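Local coordinates for protein methylmalonyl-CoA carboxyltransferase 12S subunit (Propionibacterium freudenreichii, PDB 1ON3) that transfers the carboxyl group of methylmalonyl-CoA to the biotin of the 1.3S subunit, as the hexameric core of the transcarboxylase multienzyme complex, at residues Arg49-Leu53 against Leu134-Asp138; Leu54-Asp60 against Gly88-Gly94; Met157-Val162 against Tyr184-Thr189; Lys250-Phe254 against Gly303-Glu307; Pro268-Val272 against Arg496-Ala500. Residue numbers count along the deposited sequence, not the author numbering.

Interaction 1: residues Arg49-Leu53 against Leu134-Asp138; sequences RLNNL and LFFYD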
# COMPACT_ATOMS: atom_id res chain seq x y z
N ARG E 49 9.21 -40.95 14.46
CA ARG E 49 9.62 -40.09 13.35
C ARG E 49 9.73 -38.63 13.80
O ARG E 49 10.72 -37.96 13.50
CB ARG E 49 8.63 -40.22 12.19
CG ARG E 49 8.81 -41.53 11.41
CD ARG E 49 7.61 -41.87 10.50
NE ARG E 49 7.86 -43.10 9.75
CZ ARG E 49 6.93 -43.78 9.07
NH1 ARG E 49 5.68 -43.36 9.03
NH2 ARG E 49 7.27 -44.90 8.44
N LEU E 50 8.73 -38.15 14.52
CA LEU E 50 8.77 -36.77 14.99
C LEU E 50 9.89 -36.62 16.02
O LEU E 50 10.61 -35.63 16.03
CB LEU E 50 7.43 -36.37 15.61
CG LEU E 50 6.32 -36.12 14.60
CD1 LEU E 50 4.99 -35.93 15.33
CD2 LEU E 50 6.68 -34.89 13.77
N ASN E 51 10.05 -37.63 16.87
CA ASN E 51 11.09 -37.57 17.89
C ASN E 51 12.48 -37.56 17.28
O ASN E 51 13.39 -36.92 17.80
CB ASN E 51 10.96 -38.75 18.86
CG ASN E 51 11.86 -38.58 20.07
OD1 ASN E 51 11.72 -37.62 20.83
ND2 ASN E 51 12.78 -39.52 20.26
N ASN E 52 12.64 -38.26 16.16
CA ASN E 52 13.91 -38.33 15.45
C ASN E 52 14.20 -37.07 14.65
O ASN E 52 15.35 -36.63 14.54
CB ASN E 52 13.93 -39.54 14.52
CG ASN E 52 14.08 -40.85 15.27
OD1 ASN E 52 13.81 -41.93 14.74
ND2 ASN E 52 14.53 -40.76 16.51
N LEU E 53 13.16 -36.48 14.08
CA LEU E 53 13.31 -35.28 13.27
C LEU E 53 13.52 -34.00 14.08
O LEU E 53 14.37 -33.18 13.75
CB LEU E 53 12.08 -35.09 12.38
CG LEU E 53 12.05 -33.80 11.54
CD1 LEU E 53 12.98 -33.95 10.32
CD2 LEU E 53 10.63 -33.51 11.08
N LEU E 134 6.31 -29.62 7.95
CA LEU E 134 6.79 -30.94 7.52
C LEU E 134 5.70 -31.97 7.84
O LEU E 134 5.06 -31.91 8.88
CB LEU E 134 8.10 -31.29 8.23
CG LEU E 134 9.26 -30.32 7.88
CD1 LEU E 134 9.42 -29.32 9.01
CD2 LEU E 134 10.56 -31.09 7.67
N PHE E 135 5.51 -32.92 6.93
CA PHE E 135 4.46 -33.92 7.08
C PHE E 135 4.91 -35.33 6.67
O PHE E 135 5.34 -35.54 5.54
CB PHE E 135 3.28 -33.46 6.19
CG PHE E 135 1.98 -34.20 6.41
CD1 PHE E 135 0.80 -33.65 5.92
CD2 PHE E 135 1.93 -35.43 7.06
CE1 PHE E 135 -0.42 -34.33 6.06
CE2 PHE E 135 0.71 -36.12 7.20
CZ PHE E 135 -0.46 -35.56 6.70
N PHE E 136 4.84 -36.28 7.61
CA PHE E 136 5.17 -37.69 7.34
C PHE E 136 3.85 -38.38 6.97
O PHE E 136 2.92 -38.45 7.79
CB PHE E 136 5.75 -38.40 8.58
CG PHE E 136 7.17 -37.99 8.93
CD1 PHE E 136 7.40 -36.95 9.82
CD2 PHE E 136 8.25 -38.71 8.43
CE1 PHE E 136 8.71 -36.64 10.22
CE2 PHE E 136 9.56 -38.41 8.82
CZ PHE E 136 9.79 -37.37 9.72
N TYR E 137 3.77 -38.84 5.73
CA TYR E 137 2.59 -39.52 5.20
C TYR E 137 2.77 -41.05 5.30
O TYR E 137 3.82 -41.58 4.96
CB TYR E 137 2.42 -39.15 3.72
CG TYR E 137 2.10 -37.70 3.48
CD1 TYR E 137 0.79 -37.29 3.26
CD2 TYR E 137 3.12 -36.75 3.40
CE1 TYR E 137 0.49 -35.96 2.95
CE2 TYR E 137 2.84 -35.41 3.10
CZ TYR E 137 1.52 -35.02 2.88
OH TYR E 137 1.24 -33.71 2.57
N ASP E 138 1.73 -41.75 5.75
CA ASP E 138 1.78 -43.19 5.92
C ASP E 138 0.29 -43.51 6.04
O ASP E 138 -0.23 -43.63 7.14
CB ASP E 138 2.49 -43.50 7.25
CG ASP E 138 2.92 -44.96 7.36
OD1 ASP E 138 2.43 -45.77 6.57
OD2 ASP E 138 3.74 -45.28 8.26
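One salt bridge carries the polar part of this contact. Arg49 NH1 donates to Asp138 OD2 at 2.8 Å, and the carboxylate oxygen lies at the edge of the guanidinium, near its plane. The other nitrogens of Arg49 are used too. NE pairs with Asp241 in a second salt bridge, and NH2 makes a weak hydrogen bond to the carbonyl of Ala175. Asp138 OD2 also accepts from Gln38 NE2, so two donors share that oxygen. Both charges are buried, and each has more than one partner. The rest of the contact is apolar. The Phe136 ring fills the gap between helix and strand. Arg49 CB sits over its face in a CH-pi contact, 3.8 Å from the ring centroid. Leu53 CD2 approaches Phe136 CE1 at 3.8 Å and Leu134 CD2 at 4.2 Å. Side chains alternate along the strand, so Leu134, Phe136 and Asp138 point toward the helix, while Phe135 and Tyr137 point away. The axes of the two segments cross at 147°, roughly antiparallel, with a closest approach of 10.5 Å. This is helix-on-sheet packing in a crotonase-type domain. Strand 133-139 lies between strands 95-102 and 170-175 in the mixed sheet. Helix 46-53 covers one face of it beside helix 241-253, whose Glu245 touches both Arg49 and Phe136.

Interaction 2: residues Leu54-Asp60 against Gly88-Gly94; sequences LDPHSFD and GRGTILG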
# COMPACT_ATOMS: atom_id res chain seq x y z
N LEU E 54 12.73 -33.84 15.14
CA LEU E 54 12.78 -32.64 15.97
C LEU E 54 13.85 -32.65 17.06
O LEU E 54 14.30 -33.72 17.50
CB LEU E 54 11.41 -32.40 16.60
CG LEU E 54 10.21 -32.40 15.64
CD1 LEU E 54 8.90 -32.38 16.42
CD2 LEU E 54 10.30 -31.19 14.71
N ASP E 55 14.27 -31.46 17.49
CA ASP E 55 15.26 -31.35 18.55
C ASP E 55 14.71 -32.05 19.79
O ASP E 55 13.50 -32.05 20.04
CB ASP E 55 15.53 -29.87 18.91
CG ASP E 55 16.18 -29.10 17.78
OD1 ASP E 55 16.94 -29.71 17.02
OD2 ASP E 55 15.94 -27.88 17.68
N PRO E 56 15.59 -32.68 20.59
CA PRO E 56 15.15 -33.38 21.80
C PRO E 56 14.21 -32.55 22.67
O PRO E 56 14.48 -31.39 22.97
CB PRO E 56 16.46 -33.68 22.51
CG PRO E 56 17.40 -33.94 21.38
CD PRO E 56 17.05 -32.83 20.39
N HIS E 57 13.10 -33.17 23.07
CA HIS E 57 12.10 -32.54 23.93
C HIS E 57 11.49 -31.24 23.42
O HIS E 57 10.89 -30.49 24.20
CB HIS E 57 12.70 -32.30 25.32
CG HIS E 57 13.22 -33.55 25.97
ND1 HIS E 57 14.51 -34.01 25.77
CD2 HIS E 57 12.61 -34.46 26.75
CE1 HIS E 57 14.66 -35.15 26.41
NE2 HIS E 57 13.52 -35.46 27.01
N SER E 58 11.60 -30.98 22.12
CA SER E 58 11.05 -29.75 21.56
C SER E 58 9.61 -29.91 21.06
O SER E 58 8.91 -28.92 20.83
CB SER E 58 11.92 -29.25 20.41
OG SER E 58 11.79 -30.08 19.26
N PHE E 59 9.16 -31.14 20.89
CA PHE E 59 7.81 -31.36 20.38
C PHE E 59 6.71 -30.94 21.34
O PHE E 59 6.63 -31.44 22.47
CB PHE E 59 7.61 -32.82 20.00
CG PHE E 59 6.28 -33.09 19.36
CD1 PHE E 59 5.86 -32.35 18.25
CD2 PHE E 59 5.44 -34.09 19.85
CE1 PHE E 59 4.63 -32.59 17.65
CE2 PHE E 59 4.21 -34.35 19.25
CZ PHE E 59 3.80 -33.59 18.15
N ASP E 60 5.87 -30.02 20.89
CA ASP E 60 4.74 -29.52 21.68
C ASP E 60 3.49 -30.00 20.93
O ASP E 60 3.03 -29.36 19.99
CB ASP E 60 4.78 -28.00 21.72
CG ASP E 60 3.92 -27.43 22.82
OD1 ASP E 60 2.85 -28.00 23.08
OD2 ASP E 60 4.33 -26.40 23.40
N GLY E 88 1.85 -30.93 15.82
CA GLY E 88 2.36 -30.00 16.80
C GLY E 88 3.45 -29.09 16.30
O GLY E 88 3.68 -28.97 15.09
N ARG E 89 4.13 -28.46 17.26
CA ARG E 89 5.20 -27.51 17.00
C ARG E 89 6.48 -28.00 17.68
O ARG E 89 6.44 -28.60 18.75
CB ARG E 89 4.78 -26.14 17.55
CG ARG E 89 5.65 -24.93 17.15
CD ARG E 89 6.87 -24.72 18.04
NE ARG E 89 7.41 -23.36 17.93
CZ ARG E 89 8.45 -22.91 18.62
NH1 ARG E 89 9.08 -23.71 19.48
NH2 ARG E 89 8.88 -21.66 18.46
N GLY E 90 7.62 -27.78 17.03
CA GLY E 90 8.89 -28.19 17.61
C GLY E 90 9.98 -27.33 17.00
O GLY E 90 9.67 -26.31 16.38
N THR E 91 11.24 -27.72 17.17
CA THR E 91 12.33 -26.97 16.57
C THR E 91 13.30 -27.94 15.91
O THR E 91 13.38 -29.11 16.30
CB THR E 91 13.12 -26.12 17.61
OG1 THR E 91 13.75 -26.99 18.55
CG2 THR E 91 12.19 -25.15 18.34
N ILE E 92 14.01 -27.46 14.90
CA ILE E 92 15.02 -28.27 14.22
C ILE E 92 16.24 -27.35 14.24
O ILE E 92 16.23 -26.27 13.64
CB ILE E 92 14.59 -28.64 12.79
CG1 ILE E 92 13.42 -29.65 12.83
CG2 ILE E 92 15.78 -29.24 12.03
CD1 ILE E 92 12.80 -29.97 11.47
N LEU E 93 17.27 -27.78 14.96
CA LEU E 93 18.47 -26.97 15.12
C LEU E 93 18.05 -25.59 15.61
O LEU E 93 18.54 -24.57 15.13
CB LEU E 93 19.26 -26.90 13.81
CG LEU E 93 20.37 -27.94 13.69
CD1 LEU E 93 19.82 -29.34 13.91
CD2 LEU E 93 21.04 -27.84 12.32
N GLY E 94 17.12 -25.57 16.56
CA GLY E 94 16.65 -24.31 17.12
C GLY E 94 15.60 -23.57 16.33
O GLY E 94 14.95 -22.67 16.86
O HOH W 1 9.20 -26.16 20.97
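Asp55 makes the densest set of polar bonds. Its OD2 accepts from Thr91 OG1 at 2.5 Å and from Gly94 N at 2.8 Å. Its OD1 accepts from Leu93 N at 2.8 Å. The carboxylate thus holds the turn that follows strand 85-92. The backbone joins in, with Asp55 N donating to Thr91 O at 2.8 Å. Ser58 OG accepts from Thr91 N at 3.2 Å and donates to Asp55 O at 2.7 Å. Asp55 to Ser58 form a type II beta turn. Beyond it the chain enters strand 60-62, outermost within this chain in the mixed sheet. Asp60 and Arg89 are an antiparallel hydrogen-bonded pair: Asp60 N to Arg89 O is 2.6 Å, and Arg89 N to Asp60 O is 3.1 Å. A water bridges Ser58 O and Arg89 NH1. Glycines allow the close approach, since a CB on Gly88 or Gly90 would clash with the facing segment. Phe59 CE1 lies 3.5 Å from Gly88 CA. Leu54 CD2 packs on Ile92 CG1 at 4.0 Å.

Interaction 3: residues Met157-Val162 against Tyr184-Thr189; sequences MFFANV and YSPALT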
# COMPACT_ATOMS: atom_id res chain seq x y z
N MET E 157 -7.50 -29.81 3.04
CA MET E 157 -6.05 -29.96 3.07
C MET E 157 -5.38 -29.46 1.78
O MET E 157 -4.34 -28.78 1.84
CB MET E 157 -5.65 -31.41 3.30
CG MET E 157 -4.13 -31.59 3.43
SD MET E 157 -3.60 -33.29 3.69
CE MET E 157 -4.40 -33.61 5.29
N PHE E 158 -5.95 -29.79 0.62
CA PHE E 158 -5.35 -29.36 -0.65
C PHE E 158 -5.38 -27.84 -0.74
O PHE E 158 -4.40 -27.21 -1.15
CB PHE E 158 -6.09 -29.96 -1.86
CG PHE E 158 -6.12 -31.47 -1.89
CD1 PHE E 158 -5.13 -32.22 -1.26
CD2 PHE E 158 -7.14 -32.14 -2.57
CE1 PHE E 158 -5.14 -33.64 -1.30
CE2 PHE E 158 -7.17 -33.54 -2.62
CZ PHE E 158 -6.17 -34.29 -1.98
N PHE E 159 -6.51 -27.25 -0.36
CA PHE E 159 -6.64 -25.80 -0.40
C PHE E 159 -5.60 -25.15 0.51
O PHE E 159 -5.04 -24.11 0.18
CB PHE E 159 -8.05 -25.38 0.02
CG PHE E 159 -8.31 -23.90 -0.12
CD1 PHE E 159 -8.04 -23.03 0.92
CD2 PHE E 159 -8.84 -23.40 -1.30
CE1 PHE E 159 -8.28 -21.65 0.80
CE2 PHE E 159 -9.10 -22.03 -1.45
CZ PHE E 159 -8.82 -21.15 -0.40
N ALA E 160 -5.35 -25.78 1.66
CA ALA E 160 -4.37 -25.26 2.62
C ALA E 160 -2.95 -25.36 2.06
O ALA E 160 -2.13 -24.45 2.25
CB ALA E 160 -4.49 -26.03 3.95
N ASN E 161 -2.64 -26.46 1.36
CA ASN E 161 -1.30 -26.63 0.77
C ASN E 161 -1.06 -25.49 -0.20
O ASN E 161 0.04 -24.92 -0.24
CB ASN E 161 -1.19 -27.96 -0.01
CG ASN E 161 -1.01 -29.17 0.89
OD1 ASN E 161 -1.75 -30.14 0.75
ND2 ASN E 161 -0.02 -29.13 1.79
N VAL E 162 -2.07 -25.17 -1.00
CA VAL E 162 -1.96 -24.09 -1.97
C VAL E 162 -1.86 -22.75 -1.26
O VAL E 162 -1.12 -21.86 -1.67
CB VAL E 162 -3.16 -24.10 -2.96
CG1 VAL E 162 -3.07 -22.90 -3.92
CG2 VAL E 162 -3.15 -25.42 -3.76
N TYR E 184 -2.15 -36.09 -3.84
CA TYR E 184 -2.11 -34.71 -4.31
C TYR E 184 -1.58 -33.71 -3.27
O TYR E 184 -1.06 -32.66 -3.63
CB TYR E 184 -3.49 -34.29 -4.83
CG TYR E 184 -3.88 -34.99 -6.12
CD1 TYR E 184 -5.08 -35.70 -6.21
CD2 TYR E 184 -3.05 -34.94 -7.24
CE1 TYR E 184 -5.44 -36.36 -7.41
CE2 TYR E 184 -3.39 -35.59 -8.42
CZ TYR E 184 -4.59 -36.30 -8.50
OH TYR E 184 -4.94 -36.97 -9.67
N SER E 185 -1.71 -34.04 -1.99
CA SER E 185 -1.19 -33.14 -0.95
C SER E 185 0.35 -33.07 -1.11
O SER E 185 0.93 -31.99 -1.18
CB SER E 185 -1.61 -33.63 0.45
OG SER E 185 -1.16 -32.73 1.46
N PRO E 186 1.02 -34.24 -1.17
CA PRO E 186 2.48 -34.19 -1.35
C PRO E 186 2.85 -33.42 -2.62
O PRO E 186 3.81 -32.65 -2.65
CB PRO E 186 2.85 -35.67 -1.45
CG PRO E 186 1.96 -36.27 -0.45
CD PRO E 186 0.61 -35.58 -0.73
N ALA E 187 2.07 -33.62 -3.68
CA ALA E 187 2.33 -32.94 -4.95
C ALA E 187 2.22 -31.43 -4.80
O ALA E 187 2.89 -30.70 -5.51
CB ALA E 187 1.33 -33.42 -6.03
N LEU E 188 1.37 -30.98 -3.89
CA LEU E 188 1.18 -29.55 -3.68
C LEU E 188 2.18 -28.95 -2.68
O LEU E 188 2.23 -27.73 -2.51
CB LEU E 188 -0.27 -29.30 -3.23
CG LEU E 188 -1.35 -29.58 -4.31
CD1 LEU E 188 -2.74 -29.54 -3.67
CD2 LEU E 188 -1.26 -28.55 -5.44
N THR E 189 2.99 -29.79 -2.03
CA THR E 189 4.00 -29.27 -1.10
C THR E 189 5.18 -28.95 -2.01
O THR E 189 5.08 -29.08 -3.23
CB THR E 189 4.46 -30.32 -0.04
OG1 THR E 189 5.10 -31.43 -0.69
CG2 THR E 189 3.24 -30.82 0.79
O HOH W 2 -0.60 -31.03 4.01
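Tyr184 opens the short helix 184-188. Its CB lies over the face of the Phe158 ring, a CH-pi contact 4.2 Å from the centroid. The end of its side chain leads away, and its ring meets Phe373 of a neighbouring subunit. The nearest atom of this side chain is about 6 Å from the bound methylmalonyl-CoA. Ser185 comes next and is the polar centre. Its OG donates to Asn161 OD1 at 2.7 Å. A water closes the triangle: it donates to Ser185 OG at 3.1 Å and accepts from Asn161 ND2 at 3.0 Å. Met157 SD is also close to Ser185 OG, at 3.4 Å. Tyr137 OH of the central sheet hydrogen-bonds to Ser185 OG as well. The axes of the segments 157-162 and 184-188 approach to 9.1 Å at an angle of 6°. Both pack on the face of the crotonase-type sheet that carries Phe135 and Tyr137. Helix 147-164 leads into strand 170-175, and helix 184-188 follows the glycine-rich loop that lines the methylmalonyl-CoA pocket at Ala179, Gly180 and Gly181. Leu188 points toward helix 147-164. Its CB meets Asn161 CB at 3.6 Å, its CD1 meets Phe158 CB at 3.8 Å, and its CD2 meets Val162 CG2 at 4.0 Å. Thr189 OG1 donates to Pro186 O at 2.6 Å, and Thr189 CG2 rests 3.8 Å from Asn161 ND2.

Interaction 4: residues Lys250-Phe254 against Gly303-Glu307; sequences KLLSF and GDYLE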
# COMPACT_ATOMS: atom_id res chain seq x y z
N LYS E 250 18.81 -31.80 6.13
CA LYS E 250 19.78 -31.22 5.19
C LYS E 250 19.05 -30.24 4.25
O LYS E 250 19.48 -29.10 4.04
CB LYS E 250 20.44 -32.33 4.37
CG LYS E 250 21.45 -31.83 3.33
CD LYS E 250 22.70 -31.30 3.99
CE LYS E 250 23.73 -30.88 2.97
NZ LYS E 250 24.91 -30.31 3.63
N LEU E 251 17.93 -30.69 3.69
CA LEU E 251 17.13 -29.84 2.80
C LEU E 251 16.66 -28.58 3.53
O LEU E 251 16.79 -27.46 3.02
CB LEU E 251 15.91 -30.63 2.28
CG LEU E 251 14.81 -29.84 1.57
CD1 LEU E 251 15.35 -29.24 0.26
CD2 LEU E 251 13.62 -30.78 1.28
N LEU E 252 16.10 -28.75 4.72
CA LEU E 252 15.63 -27.59 5.47
C LEU E 252 16.74 -26.57 5.74
O LEU E 252 16.48 -25.37 5.74
CB LEU E 252 15.00 -28.03 6.79
CG LEU E 252 14.37 -26.93 7.66
CD1 LEU E 252 13.20 -26.27 6.94
CD2 LEU E 252 13.88 -27.57 8.96
N SER E 253 17.97 -27.05 5.95
CA SER E 253 19.09 -26.15 6.25
C SER E 253 19.37 -25.11 5.17
O SER E 253 19.98 -24.09 5.46
CB SER E 253 20.37 -26.96 6.54
OG SER E 253 20.95 -27.51 5.37
N PHE E 254 18.94 -25.37 3.93
CA PHE E 254 19.16 -24.41 2.84
C PHE E 254 18.02 -23.41 2.73
O PHE E 254 18.12 -22.42 1.99
CB PHE E 254 19.26 -25.13 1.47
CG PHE E 254 20.50 -25.96 1.29
CD1 PHE E 254 20.48 -27.33 1.52
CD2 PHE E 254 21.69 -25.36 0.89
CE1 PHE E 254 21.63 -28.10 1.37
CE2 PHE E 254 22.85 -26.11 0.73
CZ PHE E 254 22.82 -27.50 0.97
N GLY E 303 32.67 -28.12 -1.42
CA GLY E 303 32.29 -29.10 -2.43
C GLY E 303 30.96 -29.76 -2.08
O GLY E 303 30.56 -30.76 -2.69
N ASP E 304 30.25 -29.17 -1.12
CA ASP E 304 28.98 -29.71 -0.65
C ASP E 304 27.76 -29.25 -1.45
O ASP E 304 27.60 -28.07 -1.75
CB ASP E 304 28.80 -29.35 0.83
CG ASP E 304 27.53 -29.92 1.42
OD1 ASP E 304 26.62 -29.14 1.76
OD2 ASP E 304 27.43 -31.16 1.54
N TYR E 305 26.90 -30.19 -1.80
CA TYR E 305 25.68 -29.86 -2.50
C TYR E 305 24.65 -30.96 -2.27
O TYR E 305 25.00 -32.11 -2.02
CB TYR E 305 25.92 -29.63 -4.02
CG TYR E 305 26.49 -30.81 -4.79
CD1 TYR E 305 27.86 -30.99 -4.93
CD2 TYR E 305 25.63 -31.75 -5.39
CE1 TYR E 305 28.38 -32.09 -5.64
CE2 TYR E 305 26.14 -32.85 -6.10
CZ TYR E 305 27.51 -33.01 -6.22
OH TYR E 305 28.01 -34.09 -6.91
N LEU E 306 23.38 -30.58 -2.30
CA LEU E 306 22.30 -31.54 -2.13
C LEU E 306 21.56 -31.54 -3.45
O LEU E 306 20.87 -30.58 -3.78
CB LEU E 306 21.37 -31.08 -1.00
CG LEU E 306 20.10 -31.93 -0.87
CD1 LEU E 306 20.47 -33.34 -0.44
CD2 LEU E 306 19.14 -31.29 0.13
N GLU E 307 21.70 -32.61 -4.22
CA GLU E 307 21.05 -32.68 -5.52
C GLU E 307 19.56 -32.97 -5.40
O GLU E 307 19.16 -33.87 -4.65
CB GLU E 307 21.73 -33.74 -6.40
CG GLU E 307 21.62 -33.44 -7.88
CD GLU E 307 22.34 -34.45 -8.77
OE1 GLU E 307 23.30 -35.11 -8.31
OE2 GLU E 307 21.94 -34.57 -9.95
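Residues 250-253 lie on helix 241-253, and residues 305-307 belong to strand 305-308, the outermost of the second mixed sheet within this chain. The backbones stay well apart. The nearest CA atoms, Leu251 and Leu306, are 7.3 Å from each other, so side chains make the contact. Leu306 points toward the helix and has the largest area covered by the other segment. Its CD2 reaches Leu251 CA at 3.6 Å and Lys250 CG at 4.0 Å, and its CB meets Phe254 CE1 at 3.8 Å. Phe236 of strand 236-238 also touches Leu251 and Leu306. At the border Lys250 NZ donates to Asp304 OD1 at 2.8 Å in a salt bridge. The same oxygen lies at the edge of the Phe254 ring, 4.2 Å from CZ. Arg322 makes a cation-pi contact with this ring. The contact joins the two duplicated halves of the chain. A partly exposed ion pair borders an apolar patch, so both hydrophobic packing and charge pairing link the halves here.

Interaction 5: residues Pro268-Val272 against Arg496-Ala500; sequences PNNDV and RRKIA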
# COMPACT_ATOMS: atom_id res chain seq x y z
N PRO E 268 30.10 -20.79 6.59
CA PRO E 268 30.67 -20.03 5.47
C PRO E 268 32.13 -20.29 5.17
O PRO E 268 32.97 -20.28 6.07
CB PRO E 268 30.43 -18.58 5.87
CG PRO E 268 29.30 -18.65 6.88
CD PRO E 268 29.64 -19.88 7.66
N ASN E 269 32.42 -20.53 3.90
CA ASN E 269 33.80 -20.72 3.45
C ASN E 269 34.03 -19.44 2.64
O ASN E 269 33.37 -19.23 1.62
CB ASN E 269 33.93 -21.95 2.56
CG ASN E 269 35.36 -22.27 2.20
OD1 ASN E 269 36.07 -21.43 1.66
ND2 ASN E 269 35.79 -23.49 2.50
N ASN E 270 34.94 -18.59 3.09
CA ASN E 270 35.16 -17.34 2.37
C ASN E 270 36.35 -17.32 1.43
O ASN E 270 36.65 -16.29 0.83
CB ASN E 270 35.25 -16.17 3.35
CG ASN E 270 33.98 -16.01 4.17
OD1 ASN E 270 32.89 -15.81 3.62
ND2 ASN E 270 34.11 -16.10 5.49
N ASP E 271 37.03 -18.45 1.29
CA ASP E 271 38.16 -18.47 0.38
C ASP E 271 37.64 -18.59 -1.05
O ASP E 271 36.84 -19.47 -1.37
CB ASP E 271 39.08 -19.65 0.66
CG ASP E 271 40.27 -19.68 -0.28
OD1 ASP E 271 41.06 -18.70 -0.27
OD2 ASP E 271 40.42 -20.65 -1.05
N VAL E 272 38.10 -17.70 -1.92
CA VAL E 272 37.70 -17.72 -3.31
C VAL E 272 38.93 -17.73 -4.22
O VAL E 272 38.86 -17.30 -5.37
CB VAL E 272 36.80 -16.50 -3.66
CG1 VAL E 272 35.44 -16.65 -2.96
CG2 VAL E 272 37.46 -15.20 -3.21
N ARG E 496 34.70 -19.50 -9.12
CA ARG E 496 34.15 -19.31 -7.78
C ARG E 496 34.19 -17.85 -7.37
O ARG E 496 33.19 -17.30 -6.89
CB ARG E 496 34.89 -20.17 -6.77
CG ARG E 496 34.31 -20.11 -5.34
CD ARG E 496 35.03 -21.09 -4.44
NE ARG E 496 34.99 -20.72 -3.03
CZ ARG E 496 33.94 -20.87 -2.23
NH1 ARG E 496 32.80 -21.40 -2.68
NH2 ARG E 496 34.03 -20.49 -0.95
N ARG E 497 35.33 -17.19 -7.56
CA ARG E 497 35.43 -15.78 -7.20
C ARG E 497 34.42 -14.92 -7.96
O ARG E 497 33.76 -14.08 -7.37
CB ARG E 497 36.84 -15.24 -7.45
CG ARG E 497 37.01 -13.77 -7.13
CD ARG E 497 38.49 -13.40 -7.06
NE ARG E 497 39.16 -13.53 -8.35
CZ ARG E 497 39.10 -12.62 -9.32
NH1 ARG E 497 38.39 -11.52 -9.15
NH2 ARG E 497 39.75 -12.81 -10.46
N LYS E 498 34.32 -15.10 -9.27
CA LYS E 498 33.37 -14.28 -10.03
C LYS E 498 31.92 -14.48 -9.54
O LYS E 498 31.17 -13.52 -9.39
CB LYS E 498 33.48 -14.56 -11.53
CG LYS E 498 34.42 -13.59 -12.29
CD LYS E 498 35.81 -13.57 -11.67
CE LYS E 498 36.78 -12.67 -12.45
NZ LYS E 498 36.34 -11.23 -12.52
N ILE E 499 31.54 -15.73 -9.27
CA ILE E 499 30.19 -16.02 -8.78
C ILE E 499 29.99 -15.42 -7.39
O ILE E 499 28.95 -14.82 -7.08
CB ILE E 499 29.96 -17.56 -8.70
CG1 ILE E 499 29.95 -18.16 -10.11
CG2 ILE E 499 28.65 -17.87 -7.97
CD1 ILE E 499 29.94 -19.69 -10.11
N ALA E 500 31.00 -15.56 -6.54
CA ALA E 500 30.92 -15.04 -5.17
C ALA E 500 30.75 -13.53 -5.12
O ALA E 500 29.93 -13.02 -4.36
CB ALA E 500 32.15 -15.45 -4.37
O HOH W 3 39.97 -16.14 -8.44
O HOH W 4 38.09 -18.29 -7.91
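A single arginine of a helix gives two hydrogen bonds to one carbonyl of a loop. Arg496 NE donates to Asp271 O at 2.8 Å, and Arg496 NH2 donates to the same Asp271 O at 3.0 Å. The shared oxygen lies at the edge of the guanidinium, near its plane. Asn269 O lies 2.9 Å from Arg496 NH2, also at the edge. Within the loop, Asn269 OD1 accepts from Asp271 N at 3.2 Å, which makes an Asx turn. The carboxylate of Asp271 is not part of the link; its OD2 bonds to Ser273. Val272 supplies the packing. Its CG1 meets Ala500 CB at 3.8 Å, and its CB lies 4.0 Å from Arg497 CB. Arg496 and Ala500 are one helical turn apart, so both face the loop. A water lies between Val272 O, at 2.8 Å, and Arg497 N, at 3.0 Å, and spans the gap beside Val272. The contact ties the loop between helices 241-253 and 278-281 to helix 495-505, the last helix of the chain. Arg496 is also held by Asp301 in a salt bridge and by the carbonyl of Ile299 on helix 293-299. Asn324, in the turn between strands 316-323 and 326-333, also touches Arg496 and Ala500.

The chain is a domain duplication with two similar mixed sheets. Interactions 1, 2 and 3 belong to the first half. Interactions 1 and 2 share its sheet, with centres 12 Å apart, and interaction 2 is nested along the chain inside the loop closed by interaction 1. Interaction 3 follows, about 17 Å centre to centre from interaction 1, and Tyr137 touches Ser185 between them. Interaction 4 links the halves, joining helix 241-253 to strand 305-308 of the second sheet. Ile92 of interaction 2 touches Leu252 there. Interaction 5 ties the connecting loop to helix 495-505, its centre about 38 Å from that of interaction 3. Its segments alternate with those of interaction 4 along the chain.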